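Local coordinates for protein glutathione s-transferase S2 (Nilaparvata lugens, PDB 5H5L) that works as a glutathione-requiring prostaglandin D synthase of the sigma-class glutathione transferases and probably also conjugates glutathione to halide-bearing substrates, at residues E119-N123 against E124-F128; V185-P188 against K189-A192; K178-N181 against D182-N186. All blocks are in the same frame, centred on the assembly; numbering follows the deposited sequence.

The three contacts are local ones within the helical C-terminal domain of the glutathione transferase fold, and they show how helices are widened and kinked, ended and begun. Interaction 1 sits where helix 111-139 is widened and kinked. Interaction 3 forms the last turns of helix 175-185, and interaction 2 carries the chain round the corner into helix 188-196. Interactions 2 and 3 share Val185 and Asn186, have centres about 10 Å apart, and touch where Ile190 CG2 packs 3.7 Å from Val184 O. Interaction 1 stands apart, its centre about 23 Å from that of interaction 3. All three lie away from the annotated sites, although the Thr125 side chain is about 12 Å from a bound glutathione.

Interaction 1 (E119-N123 against E124-F128); sequences ETLLN and ETVPF
Leu121 and Val126 meet at a slant on the inner side of helix 111-139, with Leu121 CD1 resting 4.0 Å from Val126 CG2. The torsion of Val126 sets this up: with CG1 anti to the backbone N (chi1 171°), CG2 is left beside that nitrogen and faces the preceding turn. It lies there close to a carbonyl as well, Val126 CG2 being 3.2 Å from Leu121 O. On another side of the helix, Glu124 folds back across Thr120, and the bend in its chain lays Glu124 OE1 3.5 Å from Thr120 CG2, so that a carboxylate oxygen meets a methyl group. Beyond it waits a second carboxylate: Glu119 OE2 and Glu124 OE2 are 3.8 Å apart, and the two groups are turned 72° against each other.

These pairings follow the local shape of the backbone. Thr120 O accepts two N-H groups, from Glu124 N at 2.8 Å and from Thr125 N at 3.0 Å, which approach from opposite faces of its carbonyl plane. The second is an i to i+5 bond, as is the one from Val126 N to Leu121 O at 2.9 Å, and such bonds define a pi-type turn. Pro127 then breaks the pattern, since its ring nitrogen has no hydrogen to give; instead Pro127 CD lies 3.4 Å from Leu122 O, and the helix kinks. Around the contact, Phe98 of helix 82-106 packs on Thr125 and Val126, Trp167 packs on Leu121 and Leu122, and Phe128 reaches Gly49 of the second subunit. Chemically, the turn pairs a well-bonded, widened backbone with two like charges on its exposed flank, whose proximity would probably be unfavourable unless solvent screens it or one group picks up a proton.

Interaction 2 (V185-P188 against K189-A192); sequences VNLP and KIKA
Asn186 presents the oxygen end of its flat amide to Lys191: Lys191 CE comes up at that end, close to the amide plane and not over a face, 3.4 Å from Asn186 OD1. The lysine has CG anti to the backbone N (chi1 -160°) and runs extended as far as CE, which carries its methylenes to the amide. At the other end of the group, the Asn186 nitrogen is hydrogen-bonded to Asp182 O, which helps to fix the rotation. A second flat group, the ring of Tyr24 in helix 15-25, receives the ammonium end of Lys189 in a cation-pi contact.

Between these groups lies the start of helix 188-196, with Leu187 at its N-cap. The Leu187 side chain has nothing polar to offer the helix end, and it packs instead: it runs beside Ile190 in the same direction, with Leu187 CD1 3.9 Å from Ile190 CD1. The cap residue gives its carbonyl to the first turn. Lys191 N is bonded to Leu187 O at 2.7 Å, and Ala192 N to Pro188 O at 2.8 Å. Pro188 is the first residue of the helix, and proline suits the first turn, where its lack of an N-H costs no helical bond. Asn186 and Lys191 occupy the two positions that a hydrophobic staple would join across an N-cap, here linked by an amide oxygen and a lysine methylene. On the inner side, Ile190 CG2 comes 4.2 Å from Val185 CA, and Trp20 of helix 15-25 packs on both residues, tying this corner to the N-terminal domain.

Both lysine ammonium groups have partners beyond the two segments, that of Lys191 in a salt bridge with Glu195 one turn further on. The chemistry therefore implies a corner held by backbone bonds and a small apolar pair, with its positive charges engaged elsewhere.

Interaction 3 (K178-N181 against D182-N186); sequences KALN and DKVVN
Lys178 comes back to Asp182 through a single bend in its chain: CG lies anti to the backbone N, and a turn of 68° at chi2 sends the otherwise extended remainder across the carboxylate one turn ahead. The resulting salt bridge is long, its hydrogen bond weak, with Lys178 NZ 3.4 Å from Asp182 OD1. A firmer grip on the same oxygen comes from Asn181, whose CG is also anti to its backbone N; Asn181 ND2 donates to Asp182 OD1 at 3.0 Å. That hydrogen bond arrives on the anti side of the carboxylate, 28° out of its plane, although the acceptor lies in the plane of the amide, and the two flat groups stand 82° apart. Two donors on OD1 would help offset the nearness of Lys178 O, which is 3.3 Å from Asp182 OD2.

This is the greater part of helix 175-185, up to its C-terminal end, in the all-helical domain of the glutathione transferase fold. Its inner side is apolar: Leu180 and Val184 lie side by side, Leu180 CD1 4.1 Å from Val184 CG2, against Phe156 and Ile157 of helix 151-164. Lys183 swings instead to Tyr143, with which it makes a cation-pi contact.

Regular i to i+4 bonds run to the end, the last from Val185 N to Asn181 O at 3.1 Å. Both methyls of Val185 lie 3.4 Å from Asn181 O. Beyond it the backbone N of Asn186 makes only weak bonds, which the shorter side-chain bond from Asn186 ND2 to Asp182 O, at 2.8 Å, accompanies.

Interaction 1 (E119-N123 against E124-F128)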
ATOM      1  N   GLU B 119       7.881  -1.104  23.701  1.00 26.39           N
ATOM      2  CA  GLU B 119       6.843  -1.073  24.724  1.00 28.80           C
ATOM      3  C   GLU B 119       5.531  -0.553  24.148  1.00 27.22           C
ATOM      4  O   GLU B 119       4.457  -1.135  24.366  1.00 25.34           O
ATOM      5  CB  GLU B 119       7.284  -0.188  25.893  1.00 36.09           C
ATOM      6  CG  GLU B 119       6.146   0.198  26.871  1.00 54.33           C
ATOM      7  CD  GLU B 119       5.484   1.561  26.565  1.00 69.02           C
ATOM      8  OE1 GLU B 119       6.180   2.477  26.058  1.00 68.44           O
ATOM      9  OE2 GLU B 119       4.267   1.720  26.852  1.00 74.32           O
ATOM     10  N   THR B 120       5.584   0.588  23.473  1.00 25.85           N
ATOM     11  CA  THR B 120       4.369   1.115  22.849  1.00 32.22           C
ATOM     12  C   THR B 120       3.811   0.107  21.849  1.00 23.97           C
ATOM     13  O   THR B 120       2.607  -0.174  21.837  1.00 23.58           O
ATOM     14  CB  THR B 120       4.676   2.449  22.176  1.00 31.91           C
ATOM     15  OG1 THR B 120       5.152   3.376  23.160  1.00 30.60           O
ATOM     16  CG2 THR B 120       3.432   3.030  21.478  1.00 31.77           C
ATOM     17  N   LEU B 121       4.694  -0.460  21.018  1.00 21.95           N
ATOM     18  CA  LEU B 121       4.299  -1.474  20.049  1.00 30.65           C
ATOM     19  C   LEU B 121       3.589  -2.640  20.730  1.00 28.14           C
ATOM     20  O   LEU B 121       2.473  -3.016  20.358  1.00 22.35           O
ATOM     21  CB  LEU B 121       5.548  -1.944  19.306  1.00 24.11           C
ATOM     22  CG  LEU B 121       5.400  -3.073  18.314  1.00 26.28           C
ATOM     23  CD1 LEU B 121       4.368  -2.697  17.203  1.00 25.55           C
ATOM     24  CD2 LEU B 121       6.796  -3.318  17.742  1.00 31.05           C
ATOM     25  N   LEU B 122       4.195  -3.201  21.768  1.00 23.83           N
ATOM     26  CA  LEU B 122       3.608  -4.397  22.350  1.00 26.89           C
ATOM     27  C   LEU B 122       2.365  -4.102  23.187  1.00 27.33           C
ATOM     28  O   LEU B 122       1.423  -4.895  23.178  1.00 29.42           O
ATOM     29  CB  LEU B 122       4.659  -5.132  23.178  1.00 31.09           C
ATOM     30  CG  LEU B 122       5.774  -5.805  22.412  1.00 32.94           C
ATOM     31  CD1 LEU B 122       6.879  -6.281  23.357  1.00 36.92           C
ATOM     32  CD2 LEU B 122       5.178  -6.968  21.635  1.00 35.73           C
ATOM     33  N   ASN B 123       2.303  -2.978  23.890  1.00 30.20           N
ATOM     34  CA  ASN B 123       1.175  -2.766  24.788  1.00 30.18           C
ATOM     35  C   ASN B 123       0.107  -1.798  24.276  1.00 31.17           C
ATOM     36  O   ASN B 123      -0.977  -1.765  24.852  1.00 24.90           O
ATOM     37  CB  ASN B 123       1.681  -2.300  26.161  1.00 50.18           C
ATOM     38  CG  ASN B 123       2.824  -3.185  26.703  1.00 55.61           C
ATOM     39  OD1 ASN B 123       3.023  -4.316  26.258  1.00 65.60           O
ATOM     40  ND2 ASN B 123       3.543  -2.678  27.692  1.00 65.16           N
ATOM     41  N   GLU B 124       0.352  -1.045  23.202  1.00 26.30           N
ATOM     42  CA  GLU B 124      -0.706  -0.237  22.602  1.00 28.20           C
ATOM     43  C   GLU B 124      -0.983  -0.586  21.143  1.00 24.66           C
ATOM     44  O   GLU B 124      -2.134  -0.900  20.789  1.00 23.02           O
ATOM     45  CB  GLU B 124      -0.346   1.243  22.774  1.00 35.89           C
ATOM     46  CG  GLU B 124      -0.695   1.753  24.215  1.00 55.70           C
ATOM     47  CD  GLU B 124       0.510   2.250  24.996  1.00 64.53           C
ATOM     48  OE1 GLU B 124       1.414   2.851  24.374  1.00 69.77           O
ATOM     49  OE2 GLU B 124       0.552   2.043  26.232  1.00 65.72           O
ATOM     50  N   THR B 125       0.046  -0.632  20.295  1.00 22.44           N
ATOM     51  CA  THR B 125      -0.184  -0.775  18.861  1.00 25.35           C
ATOM     52  C   THR B 125      -0.710  -2.159  18.489  1.00 17.49           C
ATOM     53  O   THR B 125      -1.685  -2.274  17.737  1.00 17.51           O
ATOM     54  CB  THR B 125       1.095  -0.484  18.103  1.00 21.51           C
ATOM     55  OG1 THR B 125       1.583   0.788  18.519  1.00 25.72           O
ATOM     56  CG2 THR B 125       0.837  -0.439  16.594  1.00 23.71           C
ATOM     57  N   VAL B 126      -0.022  -3.215  18.914  1.00 14.81           N
ATOM     58  CA  VAL B 126      -0.497  -4.565  18.641  1.00 17.47           C
ATOM     59  C   VAL B 126      -1.919  -4.786  19.150  1.00 22.21           C
ATOM     60  O   VAL B 126      -2.767  -5.232  18.364  1.00 19.81           O
ATOM     61  CB  VAL B 126       0.503  -5.595  19.203  1.00 16.38           C
ATOM     62  CG1 VAL B 126      -0.063  -6.983  19.123  1.00 23.41           C
ATOM     63  CG2 VAL B 126       1.816  -5.501  18.463  1.00 19.20           C
ATOM     64  N   PRO B 127      -2.254  -4.503  20.414  1.00 20.81           N
ATOM     65  CA  PRO B 127      -3.663  -4.673  20.802  1.00 18.66           C
ATOM     66  C   PRO B 127      -4.633  -3.861  19.945  1.00 17.68           C
ATOM     67  O   PRO B 127      -5.717  -4.358  19.579  1.00 18.21           O
ATOM     68  CB  PRO B 127      -3.684  -4.214  22.273  1.00 22.14           C
ATOM     69  CG  PRO B 127      -2.298  -4.341  22.746  1.00 24.00           C
ATOM     70  CD  PRO B 127      -1.417  -4.089  21.555  1.00 22.91           C
ATOM     71  N   PHE B 128      -4.291  -2.618  19.624  1.00 21.74           N
ATOM     72  CA  PHE B 128      -5.215  -1.796  18.851  1.00 20.16           C
ATOM     73  C   PHE B 128      -5.557  -2.482  17.534  1.00 18.76           C
ATOM     74  O   PHE B 128      -6.731  -2.740  17.231  1.00 21.55           O
ATOM     75  CB  PHE B 128      -4.625  -0.405  18.609  1.00 18.08           C
ATOM     76  CG  PHE B 128      -5.490   0.471  17.745  1.00 22.04           C
ATOM     77  CD1 PHE B 128      -6.476   1.250  18.307  1.00 21.38           C
ATOM     78  CD2 PHE B 128      -5.350   0.465  16.366  1.00 19.20           C
ATOM     79  CE1 PHE B 128      -7.288   2.044  17.518  1.00 25.47           C
ATOM     80  CE2 PHE B 128      -6.156   1.252  15.572  1.00 28.39           C
ATOM     81  CZ  PHE B 128      -7.129   2.039  16.150  1.00 26.14           C
TER

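Interaction 2 (V185-P188 against K189-A192)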
ATOM      1  N   VAL B 185      -0.917 -22.084   6.961  1.00 24.91           N
ATOM      2  CA  VAL B 185       0.338 -22.823   6.895  1.00 23.84           C
ATOM      3  C   VAL B 185       0.141 -24.302   6.630  1.00 34.09           C
ATOM      4  O   VAL B 185       1.140 -25.004   6.390  1.00 30.32           O
ATOM      5  CB  VAL B 185       1.198 -22.682   8.160  1.00 27.70           C
ATOM      6  CG1 VAL B 185       1.453 -21.241   8.435  1.00 32.80           C
ATOM      7  CG2 VAL B 185       0.525 -23.389   9.372  1.00 31.76           C
ATOM      8  N   ASN B 186      -1.110 -24.783   6.631  1.00 32.75           N
ATOM      9  CA  ASN B 186      -1.418 -26.167   6.302  1.00 31.33           C
ATOM     10  C   ASN B 186      -2.020 -26.337   4.922  1.00 35.54           C
ATOM     11  O   ASN B 186      -2.300 -27.471   4.520  1.00 33.60           O
ATOM     12  CB  ASN B 186      -2.352 -26.768   7.357  1.00 36.47           C
ATOM     13  CG  ASN B 186      -1.580 -27.232   8.587  1.00 44.20           C
ATOM     14  OD1 ASN B 186      -0.789 -28.178   8.513  1.00 45.92           O
ATOM     15  ND2 ASN B 186      -1.764 -26.533   9.711  1.00 44.54           N
ATOM     16  N   LEU B 187      -2.209 -25.259   4.175  1.00 30.55           N
ATOM     17  CA  LEU B 187      -2.456 -25.404   2.750  1.00 32.28           C
ATOM     18  C   LEU B 187      -1.322 -26.239   2.165  1.00 23.67           C
ATOM     19  O   LEU B 187      -0.148 -25.970   2.464  1.00 27.22           O
ATOM     20  CB  LEU B 187      -2.554 -24.031   2.073  1.00 31.22           C
ATOM     21  CG  LEU B 187      -3.761 -23.223   2.575  1.00 21.89           C
ATOM     22  CD1 LEU B 187      -3.751 -21.706   2.146  1.00 21.11           C
ATOM     23  CD2 LEU B 187      -5.049 -23.894   2.122  1.00 26.75           C
ATOM     24  N   PRO B 188      -1.621 -27.287   1.392  1.00 26.99           N
ATOM     25  CA  PRO B 188      -0.581 -28.284   1.074  1.00 35.33           C
ATOM     26  C   PRO B 188       0.660 -27.675   0.454  1.00 33.88           C
ATOM     27  O   PRO B 188       1.788 -27.963   0.878  1.00 32.70           O
ATOM     28  CB  PRO B 188      -1.304 -29.232   0.111  1.00 38.14           C
ATOM     29  CG  PRO B 188      -2.715 -29.079   0.401  1.00 43.23           C
ATOM     30  CD  PRO B 188      -2.944 -27.695   0.891  1.00 32.78           C
ATOM     31  N   LYS B 189       0.483 -26.807  -0.536  1.00 35.27           N
ATOM     32  CA  LYS B 189       1.655 -26.260  -1.198  1.00 31.94           C
ATOM     33  C   LYS B 189       2.383 -25.289  -0.296  1.00 29.76           C
ATOM     34  O   LYS B 189       3.618 -25.226  -0.315  1.00 28.93           O
ATOM     35  CB  LYS B 189       1.247 -25.638  -2.522  1.00 33.73           C
ATOM     36  CG  LYS B 189       0.665 -26.710  -3.474  1.00 33.76           C
ATOM     37  CD  LYS B 189      -0.219 -26.145  -4.575  1.00 52.34           C
ATOM     38  CE  LYS B 189      -1.364 -25.288  -3.987  1.00 51.28           C
ATOM     39  NZ  LYS B 189      -2.712 -25.479  -4.614  1.00 53.54           N
ATOM     40  N   ILE B 190       1.666 -24.567   0.558  1.00 28.86           N
ATOM     41  CA  ILE B 190       2.383 -23.695   1.477  1.00 28.16           C
ATOM     42  C   ILE B 190       3.117 -24.537   2.516  1.00 29.43           C
ATOM     43  O   ILE B 190       4.299 -24.311   2.810  1.00 27.53           O
ATOM     44  CB  ILE B 190       1.409 -22.668   2.086  1.00 25.35           C
ATOM     45  CG1 ILE B 190       0.939 -21.712   0.944  1.00 30.42           C
ATOM     46  CG2 ILE B 190       2.083 -21.931   3.219  1.00 23.26           C
ATOM     47  CD1 ILE B 190      -0.107 -20.674   1.330  1.00 25.72           C
ATOM     48  N   LYS B 191       2.440 -25.558   3.040  1.00 34.98           N
ATOM     49  CA  LYS B 191       3.057 -26.521   3.950  1.00 27.41           C
ATOM     50  C   LYS B 191       4.344 -27.096   3.371  1.00 26.54           C
ATOM     51  O   LYS B 191       5.391 -27.118   4.026  1.00 38.71           O
ATOM     52  CB  LYS B 191       2.049 -27.640   4.211  1.00 28.74           C
ATOM     53  CG  LYS B 191       2.308 -28.449   5.466  1.00 43.35           C
ATOM     54  CD  LYS B 191       1.196 -29.462   5.663  1.00 39.33           C
ATOM     55  CE  LYS B 191       1.411 -30.268   6.931  1.00 51.39           C
ATOM     56  NZ  LYS B 191       2.621 -31.116   6.826  1.00 54.11           N
ATOM     57  N   ALA B 192       4.261 -27.606   2.154  1.00 28.76           N
ATOM     58  CA  ALA B 192       5.444 -28.089   1.454  1.00 32.70           C
ATOM     59  C   ALA B 192       6.549 -27.048   1.446  1.00 42.26           C
ATOM     60  O   ALA B 192       7.704 -27.340   1.780  1.00 34.38           O
ATOM     61  CB  ALA B 192       5.070 -28.473   0.023  1.00 33.91           C
TER

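Interaction 3 (K178-N181 against D182-N186)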
ATOM      1  N   LYS B 178      -4.836 -16.666  15.196  1.00 27.72           N
ATOM      2  CA  LYS B 178      -4.084 -17.916  15.286  1.00 22.51           C
ATOM      3  C   LYS B 178      -4.759 -19.040  14.498  1.00 18.56           C
ATOM      4  O   LYS B 178      -4.076 -19.884  13.900  1.00 21.24           O
ATOM      5  CB  LYS B 178      -3.915 -18.306  16.755  1.00 27.44           C
ATOM      6  CG  LYS B 178      -3.238 -19.644  16.982  1.00 32.94           C
ATOM      7  CD  LYS B 178      -1.783 -19.601  16.567  1.00 37.87           C
ATOM      8  CE  LYS B 178      -1.117 -20.955  16.793  1.00 51.14           C
ATOM      9  NZ  LYS B 178       0.236 -21.007  16.188  1.00 63.70           N
ATOM     10  N   ALA B 179      -6.095 -19.075  14.506  1.00 16.33           N
ATOM     11  CA  ALA B 179      -6.857 -20.032  13.699  1.00 17.12           C
ATOM     12  C   ALA B 179      -6.639 -19.832  12.188  1.00 26.45           C
ATOM     13  O   ALA B 179      -6.560 -20.803  11.427  1.00 20.80           O
ATOM     14  CB  ALA B 179      -8.329 -19.877  14.008  1.00 22.55           C
ATOM     15  N   LEU B 180      -6.619 -18.579  11.720  1.00 21.51           N
ATOM     16  CA  LEU B 180      -6.280 -18.345  10.309  1.00 18.15           C
ATOM     17  C   LEU B 180      -4.840 -18.752  10.027  1.00 15.99           C
ATOM     18  O   LEU B 180      -4.537 -19.331   8.978  1.00 23.79           O
ATOM     19  CB  LEU B 180      -6.505 -16.879   9.987  1.00 15.74           C
ATOM     20  CG  LEU B 180      -6.215 -16.387   8.571  1.00 12.24           C
ATOM     21  CD1 LEU B 180      -7.070 -17.130   7.537  1.00 18.75           C
ATOM     22  CD2 LEU B 180      -6.416 -14.900   8.549  1.00 12.55           C
ATOM     23  N   ASN B 181      -3.943 -18.467  10.968  1.00 21.26           N
ATOM     24  CA  ASN B 181      -2.550 -18.850  10.804  1.00 21.20           C
ATOM     25  C   ASN B 181      -2.418 -20.338  10.575  1.00 29.12           C
ATOM     26  O   ASN B 181      -1.685 -20.778   9.676  1.00 22.98           O
ATOM     27  CB  ASN B 181      -1.728 -18.467  12.026  1.00 20.32           C
ATOM     28  CG  ASN B 181      -0.343 -19.077  11.980  1.00 30.89           C
ATOM     29  OD1 ASN B 181       0.610 -18.445  11.513  1.00 31.61           O
ATOM     30  ND2 ASN B 181      -0.231 -20.340  12.402  1.00 30.84           N
ATOM     31  N   ASP B 182      -3.080 -21.138  11.419  1.00 25.92           N
ATOM     32  CA  ASP B 182      -2.926 -22.589  11.316  1.00 29.37           C
ATOM     33  C   ASP B 182      -3.510 -23.101  10.013  1.00 22.73           C
ATOM     34  O   ASP B 182      -2.974 -24.030   9.408  1.00 31.11           O
ATOM     35  CB  ASP B 182      -3.598 -23.279  12.504  1.00 29.90           C
ATOM     36  CG  ASP B 182      -2.980 -22.876  13.832  1.00 36.93           C
ATOM     37  OD1 ASP B 182      -1.820 -22.384  13.847  1.00 32.86           O
ATOM     38  OD2 ASP B 182      -3.653 -23.046  14.868  1.00 47.67           O
ATOM     39  N   LYS B 183      -4.587 -22.480   9.558  1.00 22.22           N
ATOM     40  CA  LYS B 183      -5.228 -22.867   8.304  1.00 27.13           C
ATOM     41  C   LYS B 183      -4.327 -22.580   7.103  1.00 29.75           C
ATOM     42  O   LYS B 183      -4.214 -23.401   6.191  1.00 25.19           O
ATOM     43  CB  LYS B 183      -6.554 -22.121   8.214  1.00 30.84           C
ATOM     44  CG  LYS B 183      -7.333 -22.255   6.972  1.00 36.89           C
ATOM     45  CD  LYS B 183      -8.825 -22.068   7.260  1.00 47.47           C
ATOM     46  CE  LYS B 183      -9.159 -20.796   8.036  1.00 54.07           C
ATOM     47  NZ  LYS B 183     -10.589 -20.781   8.519  1.00 59.89           N
ATOM     48  N   VAL B 184      -3.648 -21.442   7.094  1.00 25.12           N
ATOM     49  CA  VAL B 184      -2.867 -21.079   5.918  1.00 25.55           C
ATOM     50  C   VAL B 184      -1.617 -21.928   5.844  1.00 18.67           C
ATOM     51  O   VAL B 184      -1.276 -22.464   4.786  1.00 25.11           O
ATOM     52  CB  VAL B 184      -2.530 -19.576   5.923  1.00 18.22           C
ATOM     53  CG1 VAL B 184      -1.433 -19.296   4.916  1.00 16.72           C
ATOM     54  CG2 VAL B 184      -3.790 -18.752   5.588  1.00 18.67           C
ATOM     55  N   VAL B 185      -0.917 -22.084   6.961  1.00 24.91           N
ATOM     56  CA  VAL B 185       0.338 -22.823   6.895  1.00 23.84           C
ATOM     57  C   VAL B 185       0.141 -24.302   6.630  1.00 34.09           C
ATOM     58  O   VAL B 185       1.140 -25.004   6.390  1.00 30.32           O
ATOM     59  CB  VAL B 185       1.198 -22.682   8.160  1.00 27.70           C
ATOM     60  CG1 VAL B 185       1.453 -21.241   8.435  1.00 32.80           C
ATOM     61  CG2 VAL B 185       0.525 -23.389   9.372  1.00 31.76           C
ATOM     62  N   ASN B 186      -1.110 -24.783   6.631  1.00 32.75           N
ATOM     63  CA  ASN B 186      -1.418 -26.167   6.302  1.00 31.33           C
ATOM     64  C   ASN B 186      -2.020 -26.337   4.922  1.00 35.54           C
ATOM     65  O   ASN B 186      -2.300 -27.471   4.520  1.00 33.60           O
ATOM     66  CB  ASN B 186      -2.352 -26.768   7.357  1.00 36.47           C
ATOM     67  CG  ASN B 186      -1.580 -27.232   8.587  1.00 44.20           C
ATOM     68  OD1 ASN B 186      -0.789 -28.178   8.513  1.00 45.92           O
ATOM     69  ND2 ASN B 186      -1.764 -26.533   9.711  1.00 44.54           N
TER